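Local coordinates for protein phosphoribosyltransferase (Thermus thermophilus, PDB 1WD5) that is of unproven function but, as a predicted type I phosphoribosyltransferase, probably transfers a phosphoribosyl group to an acceptor such as a base, at residues 42-51 against 200-208; 70-78 against 91-102. All blocks are in the same frame, centred on the assembly; numbering follows the deposited sequence.

Interaction 1 (42-51 against 200-208); sequences ARRLGGELDV and EAILLEWAG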
ATOM      1  N   ALA A  42       5.918 -11.668  -3.524  1.00 11.23           N
ATOM      2  CA  ALA A  42       5.706 -11.970  -4.932  1.00 11.69           C
ATOM      3  C   ALA A  42       6.565 -13.150  -5.384  1.00 12.94           C
ATOM      4  O   ALA A  42       6.101 -14.010  -6.132  1.00 12.64           O
ATOM      5  CB  ALA A  42       6.011 -10.739  -5.784  1.00 11.23           C
ATOM      6  N   ARG A  43       7.811 -13.197  -4.925  1.00 12.38           N
ATOM      7  CA  ARG A  43       8.704 -14.293  -5.305  1.00 13.47           C
ATOM      8  C   ARG A  43       8.286 -15.630  -4.691  1.00 15.26           C
ATOM      9  O   ARG A  43       8.429 -16.678  -5.321  1.00 16.91           O
ATOM     10  CB  ARG A  43      10.149 -13.959  -4.909  1.00 10.89           C
ATOM     11  CG  ARG A  43      10.729 -12.784  -5.686  1.00 10.62           C
ATOM     12  CD  ARG A  43      12.097 -12.331  -5.162  1.00 11.75           C
ATOM     13  NE  ARG A  43      12.580 -11.203  -5.957  1.00 11.92           N
ATOM     14  CZ  ARG A  43      13.027 -11.316  -7.203  1.00 15.10           C
ATOM     15  NH1 ARG A  43      13.067 -12.509  -7.787  1.00 14.58           N
ATOM     16  NH2 ARG A  43      13.392 -10.238  -7.882  1.00 13.49           N
ATOM     17  N   ARG A  44       7.762 -15.601  -3.470  1.00 17.10           N
ATOM     18  CA  ARG A  44       7.350 -16.840  -2.815  1.00 17.28           C
ATOM     19  C   ARG A  44       6.007 -17.359  -3.330  1.00 17.54           C
ATOM     20  O   ARG A  44       5.791 -18.566  -3.383  1.00 16.94           O
ATOM     21  CB  ARG A  44       7.291 -16.650  -1.294  1.00 19.31           C
ATOM     22  CG  ARG A  44       8.592 -16.124  -0.705  1.00 21.03           C
ATOM     23  CD  ARG A  44       9.056 -16.933   0.486  1.00 22.68           C
ATOM     24  NE  ARG A  44      10.437 -16.607   0.840  1.00 22.22           N
ATOM     25  CZ  ARG A  44      11.253 -17.431   1.487  1.00 22.33           C
ATOM     26  NH1 ARG A  44      10.823 -18.630   1.854  1.00 17.97           N
ATOM     27  NH2 ARG A  44      12.502 -17.066   1.753  1.00 23.84           N
ATOM     28  N   LEU A  45       5.117 -16.457  -3.726  1.00 16.96           N
ATOM     29  CA  LEU A  45       3.804 -16.865  -4.228  1.00 18.62           C
ATOM     30  C   LEU A  45       3.755 -17.057  -5.745  1.00 19.91           C
ATOM     31  O   LEU A  45       2.725 -17.443  -6.292  1.00 21.50           O
ATOM     32  CB  LEU A  45       2.738 -15.841  -3.827  1.00 17.79           C
ATOM     33  CG  LEU A  45       2.352 -15.727  -2.350  1.00 16.81           C
ATOM     34  CD1 LEU A  45       1.302 -14.637  -2.185  1.00 16.54           C
ATOM     35  CD2 LEU A  45       1.807 -17.054  -1.859  1.00 16.45           C
ATOM     36  N   GLY A  46       4.864 -16.790  -6.424  1.00 20.78           N
ATOM     37  CA  GLY A  46       4.876 -16.929  -7.867  1.00 20.26           C
ATOM     38  C   GLY A  46       4.009 -15.857  -8.504  1.00 22.06           C
ATOM     39  O   GLY A  46       3.386 -16.073  -9.548  1.00 23.13           O
ATOM     40  N   GLY A  47       3.961 -14.692  -7.865  1.00 20.84           N
ATOM     41  CA  GLY A  47       3.166 -13.595  -8.381  1.00 19.11           C
ATOM     42  C   GLY A  47       4.005 -12.550  -9.094  1.00 18.52           C
ATOM     43  O   GLY A  47       5.165 -12.793  -9.439  1.00 16.18           O
ATOM     44  N   GLU A  48       3.412 -11.380  -9.302  1.00 16.06           N
ATOM     45  CA  GLU A  48       4.074 -10.274  -9.986  1.00 16.94           C
ATOM     46  C   GLU A  48       4.172  -9.046  -9.077  1.00 15.92           C
ATOM     47  O   GLU A  48       3.179  -8.609  -8.500  1.00 15.47           O
ATOM     48  CB  GLU A  48       3.293  -9.937 -11.259  1.00 19.26           C
ATOM     49  CG  GLU A  48       3.718  -8.656 -11.950  1.00 24.00           C
ATOM     50  CD  GLU A  48       3.098  -8.508 -13.328  1.00 26.72           C
ATOM     51  OE1 GLU A  48       1.908  -8.854 -13.483  1.00 28.80           O
ATOM     52  OE2 GLU A  48       3.796  -8.040 -14.252  1.00 29.58           O
ATOM     53  N   LEU A  49       5.371  -8.486  -8.961  1.00 15.12           N
ATOM     54  CA  LEU A  49       5.593  -7.328  -8.098  1.00 14.70           C
ATOM     55  C   LEU A  49       5.478  -5.981  -8.799  1.00 13.92           C
ATOM     56  O   LEU A  49       5.933  -5.805  -9.928  1.00 11.82           O
ATOM     57  CB  LEU A  49       6.970  -7.445  -7.432  1.00 15.62           C
ATOM     58  CG  LEU A  49       7.486  -6.355  -6.480  1.00 18.32           C
ATOM     59  CD1 LEU A  49       7.948  -5.143  -7.261  1.00 17.66           C
ATOM     60  CD2 LEU A  49       6.401  -5.984  -5.480  1.00 14.85           C
ATOM     61  N   ASP A  50       4.845  -5.035  -8.117  1.00 14.17           N
ATOM     62  CA  ASP A  50       4.706  -3.678  -8.628  1.00 15.40           C
ATOM     63  C   ASP A  50       4.506  -2.773  -7.426  1.00 15.62           C
ATOM     64  O   ASP A  50       4.373  -3.240  -6.291  1.00 15.79           O
ATOM     65  CB  ASP A  50       3.522  -3.546  -9.600  1.00 14.31           C
ATOM     66  CG  ASP A  50       3.545  -2.230 -10.374  1.00 15.82           C
ATOM     67  OD1 ASP A  50       4.551  -1.493 -10.283  1.00 13.39           O
ATOM     68  OD2 ASP A  50       2.564  -1.930 -11.082  1.00 16.54           O
ATOM     69  N   VAL A  51       4.503  -1.474  -7.672  1.00 15.86           N
ATOM     70  CA  VAL A  51       4.332  -0.518  -6.600  1.00 15.41           C
ATOM     71  C   VAL A  51       2.981   0.168  -6.757  1.00 15.88           C
ATOM     72  O   VAL A  51       2.478   0.314  -7.871  1.00 16.03           O
ATOM     73  CB  VAL A  51       5.448   0.540  -6.650  1.00 16.36           C
ATOM     74  CG1 VAL A  51       5.402   1.270  -7.992  1.00 13.38           C
ATOM     75  CG2 VAL A  51       5.296   1.519  -5.512  1.00 15.52           C
ATOM     76  N   GLU A 200      13.944   1.316  -7.101  1.00 15.71           N
ATOM     77  CA  GLU A 200      14.142   1.213  -8.543  1.00 15.94           C
ATOM     78  C   GLU A 200      14.869  -0.075  -8.904  1.00 15.20           C
ATOM     79  O   GLU A 200      14.541  -0.722  -9.899  1.00 14.15           O
ATOM     80  CB  GLU A 200      14.946   2.403  -9.065  1.00 19.96           C
ATOM     81  CG  GLU A 200      14.141   3.680  -9.257  1.00 25.45           C
ATOM     82  CD  GLU A 200      14.994   4.821  -9.792  1.00 28.87           C
ATOM     83  OE1 GLU A 200      15.792   4.583 -10.726  1.00 30.72           O
ATOM     84  OE2 GLU A 200      14.858   5.957  -9.285  1.00 33.45           O
ATOM     85  N   ALA A 201      15.866  -0.435  -8.101  1.00 14.67           N
ATOM     86  CA  ALA A 201      16.640  -1.654  -8.336  1.00 14.82           C
ATOM     87  C   ALA A 201      15.712  -2.867  -8.278  1.00 15.47           C
ATOM     88  O   ALA A 201      15.805  -3.776  -9.104  1.00 15.04           O
ATOM     89  CB  ALA A 201      17.733  -1.784  -7.291  1.00 13.40           C
ATOM     90  N   ILE A 202      14.814  -2.872  -7.298  1.00 13.92           N
ATOM     91  CA  ILE A 202      13.867  -3.967  -7.145  1.00 14.78           C
ATOM     92  C   ILE A 202      12.895  -4.011  -8.319  1.00 15.56           C
ATOM     93  O   ILE A 202      12.670  -5.071  -8.903  1.00 17.03           O
ATOM     94  CB  ILE A 202      13.075  -3.828  -5.836  1.00 14.59           C
ATOM     95  CG1 ILE A 202      14.021  -4.015  -4.646  1.00 15.53           C
ATOM     96  CG2 ILE A 202      11.949  -4.851  -5.794  1.00 17.23           C
ATOM     97  CD1 ILE A 202      13.371  -3.792  -3.305  1.00 14.55           C
ATOM     98  N   LEU A 203      12.336  -2.857  -8.672  1.00 14.56           N
ATOM     99  CA  LEU A 203      11.385  -2.766  -9.775  1.00 15.78           C
ATOM    100  C   LEU A 203      11.956  -3.208 -11.130  1.00 17.11           C
ATOM    101  O   LEU A 203      11.237  -3.777 -11.957  1.00 17.23           O
ATOM    102  CB  LEU A 203      10.855  -1.330  -9.891  1.00 15.51           C
ATOM    103  CG  LEU A 203       9.940  -0.809  -8.774  1.00 15.03           C
ATOM    104  CD1 LEU A 203       9.589   0.655  -9.035  1.00 15.61           C
ATOM    105  CD2 LEU A 203       8.673  -1.647  -8.717  1.00 17.22           C
ATOM    106  N   LEU A 204      13.240  -2.936 -11.354  1.00 16.29           N
ATOM    107  CA  LEU A 204      13.910  -3.289 -12.608  1.00 17.60           C
ATOM    108  C   LEU A 204      13.855  -4.776 -12.932  1.00 16.53           C
ATOM    109  O   LEU A 204      13.732  -5.159 -14.097  1.00 15.74           O
ATOM    110  CB  LEU A 204      15.375  -2.835 -12.571  1.00 19.50           C
ATOM    111  CG  LEU A 204      15.653  -1.355 -12.847  1.00 23.74           C
ATOM    112  CD1 LEU A 204      17.077  -0.999 -12.436  1.00 23.99           C
ATOM    113  CD2 LEU A 204      15.437  -1.066 -14.327  1.00 22.63           C
ATOM    114  N   GLU A 205      13.950  -5.612 -11.903  1.00 18.18           N
ATOM    115  CA  GLU A 205      13.912  -7.063 -12.083  1.00 18.14           C
ATOM    116  C   GLU A 205      12.561  -7.560 -12.607  1.00 18.57           C
ATOM    117  O   GLU A 205      12.456  -8.693 -13.092  1.00 17.11           O
ATOM    118  CB  GLU A 205      14.217  -7.777 -10.758  1.00 19.42           C
ATOM    119  CG  GLU A 205      15.692  -7.860 -10.368  1.00 22.10           C
ATOM    120  CD  GLU A 205      16.510  -8.729 -11.321  1.00 23.36           C
ATOM    121  OE1 GLU A 205      16.776  -8.287 -12.457  1.00 23.98           O
ATOM    122  OE2 GLU A 205      16.886  -9.857 -10.939  1.00 21.52           O
ATOM    123  N   TRP A 206      11.529  -6.723 -12.515  1.00 17.09           N
ATOM    124  CA  TRP A 206      10.201  -7.138 -12.963  1.00 17.47           C
ATOM    125  C   TRP A 206       9.734  -6.563 -14.293  1.00 19.06           C
ATOM    126  O   TRP A 206       8.593  -6.782 -14.699  1.00 20.67           O
ATOM    127  CB  TRP A 206       9.159  -6.834 -11.878  1.00 15.11           C
ATOM    128  CG  TRP A 206       9.429  -7.561 -10.586  1.00 11.95           C
ATOM    129  CD1 TRP A 206      10.216  -7.136  -9.552  1.00 11.46           C
ATOM    130  CD2 TRP A 206       8.961  -8.866 -10.222  1.00 12.97           C
ATOM    131  NE1 TRP A 206      10.270  -8.101  -8.567  1.00 10.07           N
ATOM    132  CE2 TRP A 206       9.508  -9.171  -8.955  1.00 12.19           C
ATOM    133  CE3 TRP A 206       8.133  -9.810 -10.846  1.00 13.28           C
ATOM    134  CZ2 TRP A 206       9.253 -10.380  -8.300  1.00 12.62           C
ATOM    135  CZ3 TRP A 206       7.880 -11.016 -10.188  1.00 12.86           C
ATOM    136  CH2 TRP A 206       8.439 -11.285  -8.931  1.00 13.71           C
ATOM    137  N   ALA A 207      10.605  -5.830 -14.974  1.00 19.40           N
ATOM    138  CA  ALA A 207      10.242  -5.255 -16.262  1.00 22.13           C
ATOM    139  C   ALA A 207      10.558  -6.287 -17.341  1.00 23.52           C
ATOM    140  O   ALA A 207      11.249  -7.269 -17.083  1.00 25.11           O
ATOM    141  CB  ALA A 207      11.029  -3.974 -16.503  1.00 19.94           C
ATOM    142  N   GLY A 208      10.055  -6.075 -18.550  1.00 25.97           N
ATOM    143  CA  GLY A 208      10.332  -7.028 -19.612  1.00 27.93           C
ATOM    144  C   GLY A 208      11.761  -6.942 -20.131  1.00 28.13           C
ATOM    145  O   GLY A 208      12.484  -5.998 -19.744  1.00 25.82           O
ATOM    146  OXT GLY A 208      12.161  -7.815 -20.934  1.00 28.04           O
TER
HETATM  147  O   HOH W   1       7.113  -9.114 -14.273  1.00 26.54           O
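One face of the Trp206 indole is laid against Leu49, whose CB stands 3.5 Å from the centroid of the five-membered ring and 15° off its normal, a CH-pi contact; Glu48 C lies over the same face, higher above it. At the indole edge, in plane, a water donates to Trp206 O (2.8 Å) and, weakly, to Glu48 OE2, whose carboxylate makes salt bridges with Arg113 and Arg121. Arg43 runs past the indole with its chain extended from CG to NE, bringing one guanidinium face over Trp206 CZ2; the planes are inclined by 50°, no parallel stack, and Glu205 CB lies at the guanidinium edge, in its plane, 3.9 Å from Arg43 NH2. Trp206 CZ3 comes within 3.3 Å of Gly47 O in the turn between helix and strand, and Ala42 CB touches Trp206 CH2 at 4.0 Å. Asp39 shares its carboxylate, OD2 toward Arg43 NE and OD1 toward Trp206 NE1, which would hold both groups in place. The tryptophan thus pins the C-terminal tail, just after helix 196-204, onto a helix-turn-strand unit of the alpha/beta fold, consistent with the predicted phosphoribosyltransferase family. With CG of Leu49 anti to its N (chi1 179°), CD1 is carried past the indole to Leu203 CD2, 3.9 Å away. An alanine in place of Trp206 would remove the indole and is likely to leave Leu49 CB uncovered and Asp39 without one donor.

Interaction 2 (70-78 against 91-102); sequences VGEGGELVL and LEREAARQRDVL
Gly74 O is gripped side-on by Arg99, whose NE and NH2 each lie 2.9 Å from that one carbonyl oxygen. The oxygen sits almost in the guanidinium plane; NE meets it on a lone pair in the carbonyl plane, whereas NH2 approaches nearly in line with the C=O bond, at 171°. Neither bond is straight, since two hydrogens converge on one acceptor. Arg99 reaches the turn because its chain is extended from CG to NE (chi2 -165°, chi3 180°), and Gly74, with a positive phi, closes the type I turn from Gly71 that joins the two strands of this beta hairpin. Apart from this grip the contact is mainly apolar. Ala95 CB is touched by Val70 CG1 at 3.9 Å and by Leu76 CD1 at 4.0 Å, a small residue receiving a branch from each strand. Val70's other methyl, CG2, lies against Gln98 CB, while the amide of Gln98 turns off to Arg55. Toward one end Leu102 CD2 packs on the backbone of the turn, 3.7 Å from Glu72 CA; at the other, both methyls of Leu78 meet Leu91 CD1 at 3.9 Å. Strand 76-78, the outermost on this side of the mixed sheet, and its antiparallel neighbour 66-71 are thereby held on helix 88-112, with strand 48-59 next in the sheet and also touched by Val70.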
ATOM      1  N   VAL A  70      -5.861  10.202  -4.500  1.00 13.25           N
ATOM      2  CA  VAL A  70      -5.523  10.401  -5.909  1.00 13.49           C
ATOM      3  C   VAL A  70      -4.501   9.330  -6.294  1.00 14.23           C
ATOM      4  O   VAL A  70      -3.605   9.013  -5.508  1.00 13.20           O
ATOM      5  CB  VAL A  70      -4.897  11.797  -6.186  1.00 15.54           C
ATOM      6  CG1 VAL A  70      -5.876  12.903  -5.796  1.00 16.52           C
ATOM      7  CG2 VAL A  70      -3.589  11.949  -5.430  1.00 14.82           C
ATOM      8  N   GLY A  71      -4.647   8.769  -7.489  1.00 12.99           N
ATOM      9  CA  GLY A  71      -3.726   7.746  -7.949  1.00 14.02           C
ATOM     10  C   GLY A  71      -2.680   8.326  -8.882  1.00 16.40           C
ATOM     11  O   GLY A  71      -2.763   9.495  -9.273  1.00 16.22           O
ATOM     12  N   GLU A  72      -1.696   7.513  -9.245  1.00 16.83           N
ATOM     13  CA  GLU A  72      -0.626   7.955 -10.131  1.00 17.31           C
ATOM     14  C   GLU A  72      -1.170   8.408 -11.483  1.00 17.31           C
ATOM     15  O   GLU A  72      -0.550   9.221 -12.166  1.00 17.23           O
ATOM     16  CB  GLU A  72       0.389   6.825 -10.332  1.00 18.19           C
ATOM     17  CG  GLU A  72      -0.180   5.585 -11.009  1.00 18.41           C
ATOM     18  CD  GLU A  72       0.859   4.489 -11.189  1.00 19.72           C
ATOM     19  OE1 GLU A  72       0.834   3.494 -10.426  1.00 17.22           O
ATOM     20  OE2 GLU A  72       1.711   4.627 -12.094  1.00 20.80           O
ATOM     21  N   GLY A  73      -2.332   7.886 -11.861  1.00 16.88           N
ATOM     22  CA  GLY A  73      -2.929   8.252 -13.132  1.00 16.66           C
ATOM     23  C   GLY A  73      -3.614   9.609 -13.097  1.00 18.52           C
ATOM     24  O   GLY A  73      -4.092  10.091 -14.120  1.00 19.60           O
ATOM     25  N   GLY A  74      -3.667  10.225 -11.920  1.00 18.47           N
ATOM     26  CA  GLY A  74      -4.293  11.530 -11.803  1.00 18.68           C
ATOM     27  C   GLY A  74      -5.743  11.520 -11.345  1.00 19.84           C
ATOM     28  O   GLY A  74      -6.266  12.556 -10.929  1.00 18.70           O
ATOM     29  N   GLU A  75      -6.394  10.363 -11.406  1.00 19.10           N
ATOM     30  CA  GLU A  75      -7.795  10.265 -11.003  1.00 21.10           C
ATOM     31  C   GLU A  75      -8.021  10.605  -9.532  1.00 19.83           C
ATOM     32  O   GLU A  75      -7.218  10.255  -8.667  1.00 17.75           O
ATOM     33  CB  GLU A  75      -8.342   8.861 -11.266  1.00 22.72           C
ATOM     34  CG  GLU A  75      -7.796   7.801 -10.320  1.00 27.06           C
ATOM     35  CD  GLU A  75      -6.485   7.204 -10.788  1.00 28.92           C
ATOM     36  OE1 GLU A  75      -5.731   7.883 -11.518  1.00 29.13           O
ATOM     37  OE2 GLU A  75      -6.205   6.049 -10.409  1.00 29.86           O
ATOM     38  N   LEU A  76      -9.123  11.295  -9.263  1.00 17.82           N
ATOM     39  CA  LEU A  76      -9.494  11.668  -7.904  1.00 18.13           C
ATOM     40  C   LEU A  76     -10.623  10.743  -7.467  1.00 17.80           C
ATOM     41  O   LEU A  76     -11.665  10.680  -8.119  1.00 16.45           O
ATOM     42  CB  LEU A  76      -9.974  13.122  -7.855  1.00 16.64           C
ATOM     43  CG  LEU A  76     -10.596  13.612  -6.543  1.00 18.13           C
ATOM     44  CD1 LEU A  76      -9.593  13.491  -5.399  1.00 16.58           C
ATOM     45  CD2 LEU A  76     -11.038  15.062  -6.710  1.00 17.56           C
ATOM     46  N   VAL A  77     -10.408  10.021  -6.373  1.00 16.00           N
ATOM     47  CA  VAL A  77     -11.412   9.100  -5.851  1.00 16.30           C
ATOM     48  C   VAL A  77     -11.894   9.623  -4.508  1.00 17.39           C
ATOM     49  O   VAL A  77     -11.132   9.690  -3.542  1.00 18.56           O
ATOM     50  CB  VAL A  77     -10.831   7.683  -5.672  1.00 16.33           C
ATOM     51  CG1 VAL A  77     -11.892   6.750  -5.084  1.00 14.91           C
ATOM     52  CG2 VAL A  77     -10.343   7.157  -7.015  1.00 15.40           C
ATOM     53  N   LEU A  78     -13.166   9.998  -4.456  1.00 17.31           N
ATOM     54  CA  LEU A  78     -13.751  10.555  -3.247  1.00 16.89           C
ATOM     55  C   LEU A  78     -14.556   9.551  -2.441  1.00 19.41           C
ATOM     56  O   LEU A  78     -15.165   8.642  -3.000  1.00 19.43           O
ATOM     57  CB  LEU A  78     -14.660  11.727  -3.616  1.00 16.02           C
ATOM     58  CG  LEU A  78     -14.013  12.889  -4.368  1.00 14.25           C
ATOM     59  CD1 LEU A  78     -15.073  13.890  -4.793  1.00 13.13           C
ATOM     60  CD2 LEU A  78     -12.975  13.545  -3.474  1.00 13.18           C
ATOM     61  N   LEU A  91     -11.657  20.313  -2.590  1.00 17.58           N
ATOM     62  CA  LEU A  91     -11.239  18.973  -2.972  1.00 16.70           C
ATOM     63  C   LEU A  91     -10.334  19.016  -4.202  1.00 16.69           C
ATOM     64  O   LEU A  91      -9.362  18.267  -4.292  1.00 15.54           O
ATOM     65  CB  LEU A  91     -12.467  18.099  -3.245  1.00 14.95           C
ATOM     66  CG  LEU A  91     -13.356  17.782  -2.035  1.00 13.86           C
ATOM     67  CD1 LEU A  91     -14.563  16.995  -2.495  1.00 14.67           C
ATOM     68  CD2 LEU A  91     -12.574  16.986  -0.991  1.00 14.20           C
ATOM     69  N   GLU A  92     -10.652  19.897  -5.147  1.00 17.43           N
ATOM     70  CA  GLU A  92      -9.850  20.024  -6.359  1.00 18.06           C
ATOM     71  C   GLU A  92      -8.485  20.648  -6.051  1.00 17.97           C
ATOM     72  O   GLU A  92      -7.480  20.270  -6.653  1.00 17.23           O
ATOM     73  CB  GLU A  92     -10.576  20.876  -7.405  1.00 20.17           C
ATOM     74  CG  GLU A  92     -11.833  20.253  -7.996  1.00 23.65           C
ATOM     75  CD  GLU A  92     -11.586  18.896  -8.633  1.00 27.44           C
ATOM     76  OE1 GLU A  92     -10.499  18.694  -9.217  1.00 28.40           O
ATOM     77  OE2 GLU A  92     -12.488  18.032  -8.560  1.00 29.77           O
ATOM     78  N   ARG A  93      -8.452  21.605  -5.123  1.00 17.35           N
ATOM     79  CA  ARG A  93      -7.196  22.251  -4.750  1.00 17.60           C
ATOM     80  C   ARG A  93      -6.303  21.256  -4.018  1.00 17.18           C
ATOM     81  O   ARG A  93      -5.114  21.143  -4.314  1.00 15.93           O
ATOM     82  CB  ARG A  93      -7.439  23.471  -3.846  1.00 16.54           C
ATOM     83  CG  ARG A  93      -8.140  24.658  -4.525  1.00 18.32           C
ATOM     84  CD  ARG A  93      -7.964  25.946  -3.713  1.00 16.84           C
ATOM     85  NE  ARG A  93      -8.578  25.875  -2.388  1.00 16.14           N
ATOM     86  CZ  ARG A  93      -9.870  26.086  -2.149  1.00 15.29           C
ATOM     87  NH1 ARG A  93     -10.691  26.389  -3.146  1.00 15.57           N
ATOM     88  NH2 ARG A  93     -10.344  25.974  -0.916  1.00 16.16           N
ATOM     89  N   GLU A  94      -6.878  20.540  -3.058  1.00 17.21           N
ATOM     90  CA  GLU A  94      -6.122  19.556  -2.291  1.00 17.16           C
ATOM     91  C   GLU A  94      -5.603  18.448  -3.211  1.00 16.67           C
ATOM     92  O   GLU A  94      -4.456  18.022  -3.091  1.00 16.26           O
ATOM     93  CB  GLU A  94      -6.996  18.957  -1.186  1.00 16.39           C
ATOM     94  CG  GLU A  94      -6.393  17.732  -0.478  1.00 21.93           C
ATOM     95  CD  GLU A  94      -5.283  18.070   0.515  1.00 25.32           C
ATOM     96  OE1 GLU A  94      -4.833  19.239   0.550  1.00 25.38           O
ATOM     97  OE2 GLU A  94      -4.861  17.151   1.257  1.00 24.38           O
ATOM     98  N   ALA A  95      -6.447  17.989  -4.131  1.00 15.53           N
ATOM     99  CA  ALA A  95      -6.047  16.938  -5.059  1.00 15.43           C
ATOM    100  C   ALA A  95      -4.828  17.365  -5.874  1.00 15.39           C
ATOM    101  O   ALA A  95      -3.913  16.574  -6.084  1.00 15.79           O
ATOM    102  CB  ALA A  95      -7.200  16.593  -5.991  1.00 15.94           C
ATOM    103  N   ALA A  96      -4.821  18.615  -6.331  1.00 14.96           N
ATOM    104  CA  ALA A  96      -3.706  19.137  -7.121  1.00 15.88           C
ATOM    105  C   ALA A  96      -2.407  19.144  -6.318  1.00 15.05           C
ATOM    106  O   ALA A  96      -1.344  18.818  -6.846  1.00 16.16           O
ATOM    107  CB  ALA A  96      -4.020  20.547  -7.618  1.00 14.93           C
ATOM    108  N   ARG A  97      -2.483  19.522  -5.047  1.00 15.35           N
ATOM    109  CA  ARG A  97      -1.289  19.539  -4.207  1.00 15.36           C
ATOM    110  C   ARG A  97      -0.734  18.130  -4.017  1.00 16.34           C
ATOM    111  O   ARG A  97       0.480  17.935  -4.004  1.00 17.06           O
ATOM    112  CB  ARG A  97      -1.593  20.159  -2.837  1.00 15.98           C
ATOM    113  CG  ARG A  97      -1.852  21.663  -2.882  1.00 17.20           C
ATOM    114  CD  ARG A  97      -1.796  22.281  -1.489  1.00 19.68           C
ATOM    115  NE  ARG A  97      -2.888  21.829  -0.633  1.00 23.55           N
ATOM    116  CZ  ARG A  97      -4.105  22.361  -0.634  1.00 25.63           C
ATOM    117  NH1 ARG A  97      -4.389  23.374  -1.445  1.00 22.54           N
ATOM    118  NH2 ARG A  97      -5.039  21.877   0.176  1.00 27.52           N
ATOM    119  N   GLN A  98      -1.619  17.146  -3.870  1.00 14.72           N
ATOM    120  CA  GLN A  98      -1.179  15.768  -3.688  1.00 14.43           C
ATOM    121  C   GLN A  98      -0.603  15.190  -4.980  1.00 15.04           C
ATOM    122  O   GLN A  98       0.302  14.357  -4.941  1.00 14.34           O
ATOM    123  CB  GLN A  98      -2.332  14.888  -3.189  1.00 13.09           C
ATOM    124  CG  GLN A  98      -2.900  15.299  -1.829  1.00 12.92           C
ATOM    125  CD  GLN A  98      -1.846  15.395  -0.736  1.00 13.19           C
ATOM    126  OE1 GLN A  98      -0.870  14.647  -0.726  1.00 13.78           O
ATOM    127  NE2 GLN A  98      -2.052  16.308   0.203  1.00 15.97           N
ATOM    128  N   ARG A  99      -1.125  15.615  -6.128  1.00 16.21           N
ATOM    129  CA  ARG A  99      -0.598  15.119  -7.398  1.00 16.76           C
ATOM    130  C   ARG A  99       0.858  15.557  -7.537  1.00 16.57           C
ATOM    131  O   ARG A  99       1.696  14.802  -8.027  1.00 16.06           O
ATOM    132  CB  ARG A  99      -1.401  15.653  -8.587  1.00 17.48           C
ATOM    133  CG  ARG A  99      -2.833  15.153  -8.669  1.00 19.09           C
ATOM    134  CD  ARG A  99      -3.427  15.429 -10.048  1.00 18.98           C
ATOM    135  NE  ARG A  99      -4.802  14.954 -10.143  1.00 21.19           N
ATOM    136  CZ  ARG A  99      -5.872  15.684  -9.843  1.00 21.20           C
ATOM    137  NH1 ARG A  99      -5.733  16.937  -9.434  1.00 17.89           N
ATOM    138  NH2 ARG A  99      -7.083  15.148  -9.933  1.00 19.44           N
ATOM    139  N   ASP A 100       1.158  16.775  -7.094  1.00 17.04           N
ATOM    140  CA  ASP A 100       2.521  17.297  -7.173  1.00 18.15           C
ATOM    141  C   ASP A 100       3.499  16.478  -6.340  1.00 17.04           C
ATOM    142  O   ASP A 100       4.637  16.267  -6.741  1.00 14.86           O
ATOM    143  CB  ASP A 100       2.585  18.749  -6.695  1.00 22.20           C
ATOM    144  CG  ASP A 100       1.764  19.686  -7.550  1.00 30.35           C
ATOM    145  OD1 ASP A 100       1.714  19.488  -8.785  1.00 33.38           O
ATOM    146  OD2 ASP A 100       1.176  20.635  -6.986  1.00 35.81           O
ATOM    147  N   VAL A 101       3.050  16.030  -5.171  1.00 16.84           N
ATOM    148  CA  VAL A 101       3.890  15.241  -4.269  1.00 16.99           C
ATOM    149  C   VAL A 101       4.217  13.872  -4.847  1.00 16.86           C
ATOM    150  O   VAL A 101       5.254  13.276  -4.543  1.00 18.02           O
ATOM    151  CB  VAL A 101       3.183  15.019  -2.911  1.00 18.09           C
ATOM    152  CG1 VAL A 101       4.038  14.137  -2.011  1.00 18.73           C
ATOM    153  CG2 VAL A 101       2.904  16.352  -2.244  1.00 16.88           C
ATOM    154  N   LEU A 102       3.325  13.390  -5.699  1.00 16.45           N
ATOM    155  CA  LEU A 102       3.456  12.071  -6.300  1.00 16.42           C
ATOM    156  C   LEU A 102       4.115  12.018  -7.682  1.00 16.44           C
ATOM    157  O   LEU A 102       4.750  11.029  -8.030  1.00 13.84           O
ATOM    158  CB  LEU A 102       2.054  11.463  -6.390  1.00 17.37           C
ATOM    159  CG  LEU A 102       1.836  10.018  -6.823  1.00 19.54           C
ATOM    160  CD1 LEU A 102       2.375   9.083  -5.759  1.00 18.22           C
ATOM    161  CD2 LEU A 102       0.343   9.785  -7.026  1.00 18.49           C
TER

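Both contacts draw on one mixed sheet: interaction 1 uses the start of strand 48-59, and interaction 2 the neighbouring strand 66-71 with edge strand 76-78. Their centres are 26 Å apart, and their nearest atoms, about 4 Å apart, do not touch. Helix 88-112 bridges them. Its earlier part is a partner in interaction 2, while farther along Tyr109 and Val112 meet Leu203 of interaction 1, and Arg110 forms salt bridges with both Asp50 of interaction 1 and Glu72 of interaction 2. Along the chain, interaction 2 is nested within the long stretch of chain that interaction 1 closes between the helix-turn-strand and the C-terminal tail.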